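Local coordinates for general odorant-binding protein 28a (Drosophila melanogaster, PDB 6QQ4), which probably binds and carries small hydrophobic odorants, and is involved in the detection of the floral odour beta-ionone, at residues Lys69-Tyr73 with Thr74-Pro78. Numbering follows the deposited sequence.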
loop_
_atom_site.group_PDB
_atom_site.type_symbol
_atom_site.label_atom_id
_atom_site.label_comp_id
_atom_site.label_asym_id
_atom_site.label_seq_id
_atom_site.Cartn_x
_atom_site.Cartn_y
_atom_site.Cartn_z
ATOM N N LYS A 69 10.267 0.618 4.843
ATOM C CA LYS A 69 9.081 0.506 3.988
ATOM C C LYS A 69 8.191 -0.687 4.352
ATOM O O LYS A 69 7.013 -0.529 4.694
ATOM C CB LYS A 69 9.494 0.398 2.515
ATOM C CG LYS A 69 9.613 1.722 1.764
ATOM C CD LYS A 69 10.797 2.546 2.227
ATOM C CE LYS A 69 11.090 3.695 1.264
ATOM N NZ LYS A 69 11.390 3.227 -0.120
ATOM N N ALA A 70 8.759 -1.886 4.266
ATOM C CA ALA A 70 8.009 -3.117 4.503
ATOM C C ALA A 70 7.414 -3.192 5.918
ATOM O O ALA A 70 6.315 -3.735 6.106
ATOM C CB ALA A 70 8.900 -4.334 4.238
ATOM N N LYS A 71 8.119 -2.642 6.906
ATOM C CA LYS A 71 7.628 -2.686 8.284
ATOM C C LYS A 71 6.381 -1.815 8.469
ATOM O O LYS A 71 5.671 -1.951 9.465
ATOM C CB LYS A 71 8.718 -2.264 9.277
ATOM C CG LYS A 71 8.849 -0.770 9.469
ATOM C CD LYS A 71 9.618 -0.454 10.744
ATOM C CE LYS A 71 9.488 1.020 11.110
ATOM N NZ LYS A 71 10.578 1.499 12.006
ATOM N N GLN A 72 6.116 -0.931 7.504
ATOM C CA GLN A 72 4.896 -0.121 7.514
ATOM C C GLN A 72 3.688 -0.947 7.086
ATOM O O GLN A 72 2.552 -0.486 7.186
ATOM C CB GLN A 72 5.022 1.099 6.595
ATOM C CG GLN A 72 6.212 1.992 6.887
ATOM C CD GLN A 72 6.343 2.336 8.359
ATOM O OE1 GLN A 72 7.371 2.060 8.981
ATOM N NE2 GLN A 72 5.306 2.951 8.923
ATOM N N TYR A 73 3.940 -2.163 6.607
ATOM C CA TYR A 73 2.874 -3.063 6.176
ATOM C C TYR A 73 2.698 -4.282 7.100
ATOM O O TYR A 73 1.580 -4.749 7.323
ATOM C CB TYR A 73 3.140 -3.558 4.751
ATOM C CG TYR A 73 2.808 -2.585 3.640
ATOM C CD1 TYR A 73 1.519 -2.505 3.121
ATOM C CD2 TYR A 73 3.791 -1.773 3.084
ATOM C CE1 TYR A 73 1.214 -1.632 2.092
ATOM C CE2 TYR A 73 3.494 -0.896 2.053
ATOM C CZ TYR A 73 2.205 -0.832 1.560
ATOM O OH TYR A 73 1.909 0.039 0.537
ATOM N N THR A 74 3.801 -4.804 7.624
ATOM C CA THR A 74 3.769 -6.079 8.338
ATOM C C THR A 74 4.173 -5.996 9.812
ATOM O O THR A 74 3.964 -6.944 10.577
ATOM C CB THR A 74 4.700 -7.104 7.660
ATOM O OG1 THR A 74 6.057 -6.660 7.778
ATOM C CG2 THR A 74 4.347 -7.261 6.186
ATOM N N GLY A 75 4.764 -4.871 10.204
ATOM C CA GLY A 75 5.342 -4.753 11.528
ATOM C C GLY A 75 6.747 -5.329 11.554
ATOM O O GLY A 75 7.288 -5.696 10.509
ATOM N N ASN A 76 7.329 -5.420 12.744
ATOM C CA ASN A 76 8.734 -5.789 12.895
ATOM C C ASN A 76 9.047 -7.287 12.800
ATOM O O ASN A 76 10.216 -7.656 12.670
ATOM C CB ASN A 76 9.264 -5.256 14.233
ATOM C CG ASN A 76 9.814 -3.842 14.125
ATOM O OD1 ASN A 76 11.024 -3.645 14.027
ATOM N ND2 ASN A 76 8.927 -2.851 14.135
ATOM N N ASP A 77 8.027 -8.145 12.857
ATOM C CA ASP A 77 8.252 -9.600 12.855
ATOM C C ASP A 77 9.094 -10.107 11.677
ATOM O O ASP A 77 8.771 -9.818 10.526
ATOM C CB ASP A 77 6.927 -10.354 12.845
ATOM C CG ASP A 77 7.118 -11.842 12.579
ATOM O OD1 ASP A 77 7.310 -12.602 13.551
ATOM O OD2 ASP A 77 7.099 -12.246 11.396
ATOM N N PRO A 78 10.144 -10.907 11.965
ATOM C CA PRO A 78 11.129 -11.345 10.966
ATOM C C PRO A 78 10.544 -12.152 9.795
ATOM O O PRO A 78 10.784 -11.789 8.655
ATOM C CB PRO A 78 12.098 -12.220 11.784
ATOM C CG PRO A 78 11.916 -11.799 13.176
ATOM C CD PRO A 78 10.448 -11.458 13.294
#
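Thr74 and Gly75 reach back to Ala70 and Lys71 and finish helix 66-74, a worked example of how a short helix hands its chain to a loop. Thr74 N donates to Ala70 O at 3.1 Å, lying in the carbonyl plane with a C=O...N angle of 159°. The same oxygen also accepts from Tyr73 N at 2.9 Å, so two N-H groups share one acceptor, one at i+3 and one at i+4 spacing. One residue on, Gly75 N bonds to Lys71 O, again at 3.1 Å, but from 43° above the carbonyl plane. Gly75 then leaves helical geometry with positive phi, where a CB would be pressed against Thr74 O, a clash that glycine avoids. The hydroxyl of Thr74, set between its own N and carbonyl carbon (chi1 65°), donates to Gly75 O at 3.1 Å and bridges the last helical residue to the turn. Lys71 CD passes 4.2 Å from Asn76 ND2 before the chain leads away. The turn joins helix 66-74 to helix 78-91 in the all-helical PBP/GOBP fold: Asp77 caps the latter through Lys80 N, while Asn76 N hydrogen-bonds to OD2 of Asp1. Ala70 and Thr74 pack on Leu81 and Ala84 of helix 78-91, and the Tyr73 ring meets Phe111 of helix 100-117 edge-to-face and touches Met49 and Ile52 of helix 39-52.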